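Aminoglycoside N(3)-acetyltransferase, AAC(3)-IVa (Escherichia coli, PDB 6MN5) probably confers resistance to aminoglycosides such as gentamicin and apramycin by transferring an acetyl group from acetyl-CoA to the N3 amine of their 2-deoxystreptamine ring. Local coordinates at residues N190-E195 and I242-P247; H104-A109 and L123-H128; G26-V31 and H138-Q143. The protein carries 1 engineered substitution. All coordinates share one frame; numbering follows the deposited sequence.

Interaction 1: N190-E195 and I242-P247; sequences NDHCCE and IFLHPP. With ZN (zinc ion), chain H; LLL ((2R,3R,4R,5R)-2-((1S,2S,3R,4S,6R)-4,6-diamino-3-((2R,3R,6S)-3-amino-6-(aminomethyl)-tetrahydro-2H-pyran-2-yloxy)-2-hydr oxycyclohexyloxy)-5-methyl-4-(methylamino)-tetrahydro-2H-pyran-3,5-diol), chain G.
C193 and H245 are joined through a zinc ion in a site of three cysteines and one histidine, which C251 and C254, a CxxC pair, complete. C193 SG lies 2.3 Å from the zinc and H245 ND1 2.1 Å from it; thiolate sulfur and imidazole nitrogen are both good ligands for this metal. The sulfur sits at the edge of the H245 ring, close to its plane. With ND1 on the metal, H245 NE2 is the donor, giving its N-H to a water 3.0 Å away that donates to E195 OE1. A second shell steadies the cysteine: E195 N donates to C193 SG over 3.4 Å, at a nearly straight 163°.

H192 is held from both nitrogens, NE2 bonded to E161 and ND1 accepting from C194 N at 3.0 Å, tilted 22° from the ring plane, which probably helps keep the loop in shape. D191 to C194 line the gentamicin pocket, so the zinc ties a drug-binding loop to the C-terminal part of the chain. Apolar groups suit a buried imidazole whose nitrogens have partners: F243 CB lies 3.8 Å from H192 CE1, F243 O over one ring face, and L244 CD2 3.5 Å from H192 CD2.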
loop_
_atom_site.group_PDB
_atom_site.type_symbol
_atom_site.label_atom_id
_atom_site.label_comp_id
_atom_site.label_asym_id
_atom_site.label_seq_id
_atom_site.Cartn_x
_atom_site.Cartn_y
_atom_site.Cartn_z
ATOM N N ASN A 190 -3.439 0.401 15.039
ATOM C CA ASN A 190 -4.851 0.143 14.753
ATOM C C ASN A 190 -4.964 -1.070 13.828
ATOM O O ASN A 190 -5.329 -0.977 12.654
ATOM C CB ASN A 190 -5.494 1.377 14.138
ATOM C CG ASN A 190 -4.688 1.927 12.977
ATOM O OD1 ASN A 190 -3.739 2.686 13.171
ATOM N ND2 ASN A 190 -5.053 1.533 11.762
ATOM N N ASP A 191 -4.642 -2.232 14.386
ATOM C CA ASP A 191 -4.513 -3.451 13.602
ATOM C C ASP A 191 -5.612 -4.449 13.941
ATOM O O ASP A 191 -5.972 -4.626 15.109
ATOM C CB ASP A 191 -3.145 -4.101 13.817
ATOM C CG ASP A 191 -2.916 -5.272 12.887
ATOM O OD1 ASP A 191 -2.639 -6.387 13.379
ATOM O OD2 ASP A 191 -3.049 -5.077 11.662
ATOM N N HIS A 192 -6.132 -5.100 12.901
ATOM C CA HIS A 192 -7.078 -6.198 13.039
ATOM C C HIS A 192 -6.850 -7.187 11.902
ATOM O O HIS A 192 -5.732 -7.291 11.389
ATOM C CB HIS A 192 -8.517 -5.676 13.045
ATOM C CG HIS A 192 -8.761 -4.579 12.057
ATOM N ND1 HIS A 192 -9.057 -4.823 10.734
ATOM C CD2 HIS A 192 -8.742 -3.233 12.197
ATOM C CE1 HIS A 192 -9.214 -3.673 10.102
ATOM N NE2 HIS A 192 -9.030 -2.693 10.968
ATOM N N CYS A 193 -7.895 -7.907 11.492
ATOM C CA CYS A 193 -7.746 -8.911 10.445
ATOM C C CYS A 193 -7.793 -8.320 9.040
ATOM O O CYS A 193 -7.390 -8.995 8.087
ATOM C CB CYS A 193 -8.827 -9.982 10.585
ATOM S SG CYS A 193 -10.444 -9.466 9.984
ATOM N N CYS A 194 -8.286 -7.090 8.889
ATOM C CA CYS A 194 -8.360 -6.342 7.635
ATOM C C CYS A 194 -9.332 -6.943 6.626
ATOM O O CYS A 194 -9.428 -6.422 5.507
ATOM C CB CYS A 194 -6.991 -6.197 6.950
ATOM S SG CYS A 194 -5.722 -5.360 7.925
ATOM N N GLU A 195 -10.057 -8.010 6.974
ATOM C CA GLU A 195 -10.978 -8.622 6.017
ATOM C C GLU A 195 -12.093 -7.662 5.623
ATOM O O GLU A 195 -12.470 -7.586 4.447
ATOM C CB GLU A 195 -11.567 -9.906 6.598
ATOM C CG GLU A 195 -10.673 -11.123 6.455
ATOM C CD GLU A 195 -11.321 -12.384 6.986
ATOM O OE1 GLU A 195 -12.567 -12.421 7.070
ATOM O OE2 GLU A 195 -10.585 -13.336 7.322
ATOM N N ILE A 242 -16.560 -0.135 12.194
ATOM C CA ILE A 242 -17.131 -0.740 10.996
ATOM C C ILE A 242 -16.199 -1.800 10.415
ATOM O O ILE A 242 -16.659 -2.751 9.771
ATOM C CB ILE A 242 -17.463 0.362 9.968
ATOM C CG1 ILE A 242 -18.245 -0.201 8.777
ATOM C CG2 ILE A 242 -16.201 1.085 9.515
ATOM C CD1 ILE A 242 -19.390 -1.108 9.170
ATOM N N PHE A 243 -14.892 -1.674 10.637
ATOM C CA PHE A 243 -13.927 -2.603 10.059
ATOM C C PHE A 243 -13.675 -3.829 10.927
ATOM O O PHE A 243 -13.017 -4.767 10.465
ATOM C CB PHE A 243 -12.598 -1.885 9.792
ATOM C CG PHE A 243 -12.640 -0.948 8.615
ATOM C CD1 PHE A 243 -13.370 -1.270 7.481
ATOM C CD2 PHE A 243 -11.955 0.257 8.646
ATOM C CE1 PHE A 243 -13.416 -0.408 6.399
ATOM C CE2 PHE A 243 -11.996 1.123 7.565
ATOM C CZ PHE A 243 -12.727 0.789 6.441
ATOM N N LEU A 244 -14.179 -3.851 12.158
ATOM C CA LEU A 244 -13.961 -4.978 13.053
ATOM C C LEU A 244 -15.108 -5.971 12.949
ATOM O O LEU A 244 -16.278 -5.584 12.871
ATOM C CB LEU A 244 -13.816 -4.511 14.501
ATOM C CG LEU A 244 -12.946 -3.287 14.779
ATOM C CD1 LEU A 244 -12.960 -2.983 16.269
ATOM C CD2 LEU A 244 -11.526 -3.507 14.281
ATOM N N HIS A 245 -14.762 -7.256 12.951
ATOM C CA HIS A 245 -15.772 -8.297 12.955
ATOM C C HIS A 245 -16.635 -8.186 14.212
ATOM O O HIS A 245 -16.166 -7.735 15.262
ATOM C CB HIS A 245 -15.116 -9.676 12.894
ATOM C CG HIS A 245 -14.811 -10.138 11.504
ATOM N ND1 HIS A 245 -13.551 -10.065 10.955
ATOM C CD2 HIS A 245 -15.607 -10.676 10.549
ATOM C CE1 HIS A 245 -13.582 -10.537 9.722
ATOM N NE2 HIS A 245 -14.818 -10.914 9.451
ATOM N N PRO A 246 -17.902 -8.573 14.133
ATOM C CA PRO A 246 -18.720 -8.667 15.341
ATOM C C PRO A 246 -18.192 -9.763 16.250
ATOM O O PRO A 246 -17.529 -10.699 15.781
ATOM C CB PRO A 246 -20.116 -9.009 14.800
ATOM C CG PRO A 246 -19.868 -9.615 13.460
ATOM C CD PRO A 246 -18.661 -8.913 12.918
ATOM N N PRO A 247 -18.446 -9.672 17.559
ATOM C CA PRO A 247 -17.976 -10.733 18.467
ATOM C C PRO A 247 -18.490 -12.116 18.104
ATOM O O PRO A 247 -17.823 -13.113 18.409
ATOM C CB PRO A 247 -18.501 -10.276 19.835
ATOM C CG PRO A 247 -18.637 -8.796 19.708
ATOM C CD PRO A 247 -19.054 -8.546 18.287
HETATM ZN ZN ZN H . -11.655 -9.951 11.921
HETATM C C11 LLL G . -3.247 -9.715 9.611
HETATM O O11 LLL G . -1.916 -9.244 9.362
HETATM C C21 LLL G . -3.188 -11.108 10.217
HETATM N N21 LLL G . -2.496 -11.090 11.514
HETATM C C31 LLL G . -2.501 -12.054 9.246
HETATM C C41 LLL G . -3.201 -11.994 7.897
HETATM C C51 LLL G . -3.259 -10.551 7.422
HETATM O O51 LLL G . -3.980 -9.760 8.378
HETATM C C61 LLL G . -3.970 -10.489 6.068
HETATM N N61 LLL G . -4.285 -9.100 5.702
HETATM C C12 LLL G . -0.742 -5.193 9.200
HETATM N N12 LLL G . -0.609 -3.755 9.474
HETATM C C22 LLL G . -2.172 -5.545 8.822
HETATM C C32 LLL G . -2.257 -7.023 8.479
HETATM N N32 LLL G . -3.613 -7.386 8.043
HETATM C C42 LLL G . -1.833 -7.848 9.684
HETATM C C52 LLL G . -0.403 -7.497 10.061
HETATM O O52 LLL G . -0.003 -8.275 11.198
HETATM C C62 LLL G . -0.316 -6.018 10.403
HETATM O O62 LLL G . 1.034 -5.687 10.756
HETATM C C13 LLL G . 1.284 -6.074 12.118
HETATM C C23 LLL G . 2.413 -5.230 12.712
HETATM O O23 LLL G . 2.420 -3.914 12.131
HETATM C C33 LLL G . 3.748 -5.912 12.456
HETATM N N33 LLL G . 4.868 -5.044 12.849
HETATM C C43 LLL G . 3.792 -7.233 13.209
HETATM O O43 LLL G . 4.334 -7.019 14.520
HETATM C C53 LLL G . 2.383 -7.795 13.328
HETATM O O53 LLL G . 1.641 -7.470 12.141
HETATM C C83 LLL G . 4.673 -8.225 12.448
HETATM C C93 LLL G . 5.863 -5.011 11.768
HETATM O O HOH W 1 -15.220 -11.363 6.519
#

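Interaction 2: H104-A109 and L123-H128; sequences HPFAFA and LPLPPH. With EDO (1,2-ethanediol), chain U.
H104 and F106 each offer a ring face to a proline of the proline-rich loop 123-128, whose peptide bond before P126 is cis, and these two CH-pi contacts lie at the centre of the pairing. P124 CD stands over the middle of the H104 imidazole, 3.4 Å from its centroid and 6° off the normal, the two side chains coming from opposite directions. P127 CG does the same to F106, 3.5 Å from the centroid of the phenyl ring and 4° off its normal, with P127 CB nearest F106 CG. Prolines suit both places, since their ring C-H groups lie flat on aromatic faces and the stiff backbone keeps them there.

The H104 CG lies between the backbone N and the carbonyl carbon (chi1 51°), which turns the imidazole over the backbone that follows, where ND1 accepts a weak hydrogen bond from F106 N. In L123, CG is anti to the backbone N, and CD1 reaches 3.7 Å from F106 CE2 and 3.8 Å from P105 CD. L125 CD1 comes to the edge of the F106 ring. A water donates to F106 O at 3.0 Å and to P127 O, bridging two backbone carbonyls beside a largely apolar contact.

The contact joins the run into strand 108-111 to the loop between helices 116-119 and 133-139. C174 of strand 170-178 touches P105, F106 and L123, and I176 touches L123; Y187 and E189 of strand 181-189 border P127, and helix 155-163 lies against P126 and H128.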
loop_
_atom_site.group_PDB
_atom_site.type_symbol
_atom_site.label_atom_id
_atom_site.label_comp_id
_atom_site.label_asym_id
_atom_site.label_seq_id
_atom_site.Cartn_x
_atom_site.Cartn_y
_atom_site.Cartn_z
ATOM N N HIS A 104 13.379 3.278 7.725
ATOM C CA HIS A 104 12.754 2.787 8.946
ATOM C C HIS A 104 11.997 1.502 8.606
ATOM O O HIS A 104 11.690 1.258 7.434
ATOM C CB HIS A 104 11.818 3.840 9.568
ATOM C CG HIS A 104 10.833 4.429 8.607
ATOM N ND1 HIS A 104 9.755 3.721 8.118
ATOM C CD2 HIS A 104 10.752 5.664 8.059
ATOM C CE1 HIS A 104 9.059 4.494 7.303
ATOM N NE2 HIS A 104 9.644 5.678 7.249
ATOM N N PRO A 105 11.710 0.662 9.606
ATOM C CA PRO A 105 11.108 -0.651 9.310
ATOM C C PRO A 105 9.751 -0.590 8.621
ATOM O O PRO A 105 9.313 -1.612 8.078
ATOM C CB PRO A 105 11.001 -1.312 10.693
ATOM C CG PRO A 105 11.186 -0.199 11.687
ATOM C CD PRO A 105 12.097 0.776 11.022
ATOM N N PHE A 106 9.072 0.549 8.620
ATOM C CA PHE A 106 7.791 0.687 7.921
ATOM C C PHE A 106 7.981 1.355 6.567
ATOM O O PHE A 106 7.268 2.287 6.194
ATOM C CB PHE A 106 6.801 1.464 8.783
ATOM C CG PHE A 106 6.790 1.037 10.220
ATOM C CD1 PHE A 106 6.621 -0.295 10.556
ATOM C CD2 PHE A 106 6.963 1.963 11.236
ATOM C CE1 PHE A 106 6.618 -0.696 11.878
ATOM C CE2 PHE A 106 6.961 1.567 12.559
ATOM C CZ PHE A 106 6.787 0.236 12.881
ATOM N N ALA A 107 8.945 0.855 5.803
ATOM C CA ALA A 107 9.423 1.567 4.632
ATOM C C ALA A 107 8.455 1.490 3.457
ATOM O O ALA A 107 7.736 0.503 3.269
ATOM C CB ALA A 107 10.780 1.024 4.197
ATOM N N PHE A 108 8.443 2.562 2.673
ATOM C CA PHE A 108 7.950 2.565 1.306
ATOM C C PHE A 108 9.120 2.840 0.369
ATOM O O PHE A 108 10.207 3.236 0.795
ATOM C CB PHE A 108 6.853 3.617 1.105
ATOM C CG PHE A 108 5.489 3.185 1.583
ATOM C CD1 PHE A 108 5.272 2.863 2.914
ATOM C CD2 PHE A 108 4.420 3.120 0.703
ATOM C CE1 PHE A 108 4.021 2.475 3.354
ATOM C CE2 PHE A 108 3.165 2.733 1.138
ATOM C CZ PHE A 108 2.966 2.409 2.466
ATOM N N ALA A 109 8.892 2.625 -0.923
ATOM C CA ALA A 109 9.887 2.933 -1.938
ATOM C C ALA A 109 9.245 3.785 -3.021
ATOM O O ALA A 109 8.047 3.669 -3.291
ATOM C CB ALA A 109 10.491 1.661 -2.545
ATOM N N LEU A 123 11.127 7.450 11.291
ATOM C CA LEU A 123 10.276 6.408 11.857
ATOM C C LEU A 123 8.913 6.945 12.284
ATOM O O LEU A 123 8.815 7.672 13.281
ATOM C CB LEU A 123 10.978 5.755 13.051
ATOM C CG LEU A 123 10.228 4.648 13.796
ATOM C CD1 LEU A 123 10.174 3.375 12.967
ATOM C CD2 LEU A 123 10.871 4.385 15.147
ATOM N N PRO A 124 7.842 6.608 11.564
ATOM C CA PRO A 124 6.507 7.076 11.951
ATOM C C PRO A 124 5.856 6.176 12.990
ATOM O O PRO A 124 5.943 4.948 12.935
ATOM C CB PRO A 124 5.737 7.027 10.625
ATOM C CG PRO A 124 6.369 5.897 9.881
ATOM C CD PRO A 124 7.820 5.847 10.301
ATOM N N LEU A 125 5.194 6.810 13.951
ATOM C CA LEU A 125 4.461 6.110 15.006
ATOM C C LEU A 125 3.058 6.694 15.097
ATOM O O LEU A 125 2.910 7.874 15.475
ATOM C CB LEU A 125 5.173 6.226 16.352
ATOM C CG LEU A 125 6.536 5.558 16.527
ATOM C CD1 LEU A 125 6.500 4.114 16.051
ATOM C CD2 LEU A 125 7.613 6.346 15.803
ATOM N N PRO A 126 2.005 5.928 14.767
ATOM C CA PRO A 126 2.006 4.559 14.239
ATOM C C PRO A 126 2.545 4.515 12.808
ATOM O O PRO A 126 2.764 5.582 12.236
ATOM C CB PRO A 126 0.519 4.163 14.293
ATOM C CG PRO A 126 -0.108 5.122 15.245
ATOM C CD PRO A 126 0.635 6.397 15.035
ATOM N N PRO A 127 2.772 3.315 12.254
ATOM C CA PRO A 127 3.370 3.235 10.908
ATOM C C PRO A 127 2.670 4.079 9.854
ATOM O O PRO A 127 3.345 4.674 9.006
ATOM C CB PRO A 127 3.274 1.739 10.583
ATOM C CG PRO A 127 3.354 1.077 11.908
ATOM C CD PRO A 127 2.633 1.981 12.869
ATOM N N HIS A 128 1.339 4.158 9.885
ATOM C CA HIS A 128 0.570 4.845 8.854
ATOM C C HIS A 128 0.006 6.174 9.345
ATOM O O HIS A 128 -1.078 6.590 8.930
ATOM C CB HIS A 128 -0.546 3.939 8.340
ATOM C CG HIS A 128 -0.078 2.571 7.955
ATOM N ND1 HIS A 128 1.077 2.357 7.234
ATOM C CD2 HIS A 128 -0.600 1.346 8.201
ATOM C CE1 HIS A 128 1.246 1.060 7.050
ATOM N NE2 HIS A 128 0.240 0.424 7.623
HETATM C C1 EDO U . 6.428 11.323 14.097
HETATM O O1 EDO U . 7.085 10.324 14.886
HETATM C C2 EDO U . 5.673 10.663 12.948
HETATM O O2 EDO U . 4.617 9.843 13.464
HETATM O O HOH W 2 4.879 3.846 7.041
#

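Interaction 3: G26-V31 and H138-Q143; sequences GGVLLV and HELDGQ
V28, L30 and Q143 share the two backbone hydrogen bonds that pair the start of strand 28-33 with the start of strand 143-147. The strands are parallel, and Q143 bridges L29 by reaching the residue on each side of it: Q143 N donates to V28 O at 2.7 Å, and L30 N donates to Q143 O at 2.8 Å. Both are nearly straight, at 169° and 164°. Q143 O also receives a C-H contact from L29 CA. The L29 peptide groups turn to the other edge of the strand, where they bond to T61 and V63, and L30 bonds onward to L145. The central strand is therefore engaged along both edges.

Just ahead of the bridge, a water takes the place of a direct backbone bond, accepting from V28 N and donating to D141 O at 3.1 Å.

The other segment arrives from helix 133-139, which ends in a Schellman motif: D141 N bonds to H138 O at 3.1 Å and G142 N to V137 O. D141 is the C-prime residue, with positive phi; its OD1 forms a salt bridge with R224, and R226 bonds to H138 O. G142 passes close beside V28, its CA 4.0 Å from V28 CB; glycine suits the place, because a CB there would point toward V28 and collide with its CG1.

Apolar groups close the rest. L29 CD1, carried by a CG anti to the backbone N (chi1 -176°), lies against Q143 CB at 3.9 Å, while V28 CG2 meets L140 CD1. Branched aliphatic side chains suit V28 and L29, which are buried.

V28 and L140 both continue onto I118 of helix 116-119. Strand 28-33 lies between strands 61-65 and 143-147 in the mixed sheet, with helix 133-139 leading through the turn 140-142 into the latter.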
loop_
_atom_site.group_PDB
_atom_site.type_symbol
_atom_site.label_atom_id
_atom_site.label_comp_id
_atom_site.label_asym_id
_atom_site.label_seq_id
_atom_site.Cartn_x
_atom_site.Cartn_y
_atom_site.Cartn_z
ATOM N N GLY A 26 2.452 11.744 -15.173
ATOM C CA GLY A 26 2.980 12.789 -14.324
ATOM C C GLY A 26 2.442 12.814 -12.912
ATOM O O GLY A 26 2.731 13.761 -12.174
ATOM N N GLY A 27 1.665 11.807 -12.511
ATOM C CA GLY A 27 1.097 11.759 -11.184
ATOM C C GLY A 27 1.857 10.818 -10.261
ATOM O O GLY A 27 2.824 10.159 -10.636
ATOM N N VAL A 28 1.395 10.776 -9.017
ATOM C CA VAL A 28 1.930 9.880 -8.000
ATOM C C VAL A 28 1.044 8.645 -7.950
ATOM O O VAL A 28 -0.184 8.757 -7.845
ATOM C CB VAL A 28 2.003 10.574 -6.627
ATOM C CG1 VAL A 28 2.105 9.549 -5.510
ATOM C CG2 VAL A 28 3.184 11.522 -6.582
ATOM N N LEU A 29 1.660 7.469 -8.031
ATOM C CA LEU A 29 0.928 6.213 -8.148
ATOM C C LEU A 29 1.459 5.226 -7.117
ATOM O O LEU A 29 2.605 4.775 -7.216
ATOM C CB LEU A 29 1.055 5.646 -9.562
ATOM C CG LEU A 29 0.255 4.379 -9.841
ATOM C CD1 LEU A 29 -1.243 4.692 -9.889
ATOM C CD2 LEU A 29 0.742 3.748 -11.136
ATOM N N LEU A 30 0.627 4.894 -6.132
ATOM C CA LEU A 30 0.950 3.895 -5.122
ATOM C C LEU A 30 0.377 2.556 -5.570
ATOM O O LEU A 30 -0.832 2.442 -5.800
ATOM C CB LEU A 30 0.387 4.302 -3.760
ATOM C CG LEU A 30 0.428 3.272 -2.628
ATOM C CD1 LEU A 30 1.861 2.835 -2.345
ATOM C CD2 LEU A 30 -0.221 3.857 -1.379
ATOM N N VAL A 31 1.237 1.549 -5.690
ATOM C CA VAL A 31 0.862 0.269 -6.282
ATOM C C VAL A 31 1.059 -0.843 -5.260
ATOM O O VAL A 31 2.172 -1.048 -4.760
ATOM C CB VAL A 31 1.666 -0.016 -7.557
ATOM C CG1 VAL A 31 1.225 -1.334 -8.174
ATOM C CG2 VAL A 31 1.494 1.123 -8.540
ATOM N N HIS A 138 -1.269 10.705 0.058
ATOM C CA HIS A 138 -2.550 11.388 0.209
ATOM C C HIS A 138 -2.377 12.896 0.088
ATOM O O HIS A 138 -3.172 13.569 -0.576
ATOM C CB HIS A 138 -3.181 11.019 1.552
ATOM C CG HIS A 138 -4.441 11.767 1.859
ATOM N ND1 HIS A 138 -4.452 12.939 2.586
ATOM C CD2 HIS A 138 -5.733 11.505 1.549
ATOM C CE1 HIS A 138 -5.696 13.368 2.706
ATOM N NE2 HIS A 138 -6.492 12.515 2.087
ATOM N N GLU A 139 -1.330 13.438 0.712
ATOM C CA GLU A 139 -1.085 14.874 0.640
ATOM C C GLU A 139 -0.759 15.313 -0.781
ATOM O O GLU A 139 -1.139 16.415 -1.195
ATOM C CB GLU A 139 0.046 15.248 1.599
ATOM C CG GLU A 139 0.535 16.675 1.495
ATOM C CD GLU A 139 1.732 16.932 2.390
ATOM O OE1 GLU A 139 2.408 17.967 2.204
ATOM O OE2 GLU A 139 1.999 16.093 3.275
ATOM N N LEU A 140 -0.072 14.468 -1.545
ATOM C CA LEU A 140 0.276 14.776 -2.924
ATOM C C LEU A 140 -0.822 14.393 -3.909
ATOM O O LEU A 140 -0.584 14.424 -5.121
ATOM C CB LEU A 140 1.585 14.083 -3.302
ATOM C CG LEU A 140 2.828 14.534 -2.534
ATOM C CD1 LEU A 140 4.091 14.021 -3.205
ATOM C CD2 LEU A 140 2.857 16.046 -2.412
ATOM N N ASP A 141 -2.009 14.020 -3.418
ATOM C CA ASP A 141 -3.187 13.796 -4.261
ATOM C C ASP A 141 -2.947 12.701 -5.299
ATOM O O ASP A 141 -3.364 12.811 -6.453
ATOM C CB ASP A 141 -3.623 15.097 -4.941
ATOM C CG ASP A 141 -5.110 15.140 -5.220
ATOM O OD1 ASP A 141 -5.758 14.072 -5.177
ATOM O OD2 ASP A 141 -5.630 16.246 -5.481
ATOM N N GLY A 142 -2.274 11.630 -4.886
ATOM C CA GLY A 142 -1.917 10.565 -5.797
ATOM C C GLY A 142 -3.032 9.556 -6.007
ATOM O O GLY A 142 -4.117 9.636 -5.431
ATOM N N GLN A 143 -2.745 8.584 -6.868
ATOM C CA GLN A 143 -3.663 7.499 -7.173
ATOM C C GLN A 143 -3.157 6.206 -6.550
ATOM O O GLN A 143 -1.948 5.971 -6.460
ATOM C CB GLN A 143 -3.826 7.316 -8.685
ATOM C CG GLN A 143 -4.487 8.479 -9.405
ATOM C CD GLN A 143 -4.594 8.245 -10.904
ATOM O OE1 GLN A 143 -5.662 8.404 -11.495
ATOM N NE2 GLN A 143 -3.483 7.870 -11.525
HETATM O O HOH W 3 -0.866 13.006 -8.320
#

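How the interactions relate
Interaction 3 spans the widest stretch of chain, and interaction 2 is nested inside the loop it closes; interaction 1 opens only after both. Interactions 2 and 3 have centres 18 Å apart and reach the same mixed sheet, touching where F108 CE2 packs on L30 CD1 at 3.7 Å. Interaction 1 lies on the far side of the chain's centre from interaction 3, about 27 Å away between centres. Interactions 1 and 2 do not touch, their nearest atoms being about 5 Å apart, but both adjoin bound gentamicin: D191 to C194 belong to its pocket and F106 lies near it. Interaction 2 thus links the sheet to the drug site, which interaction 1 borders too.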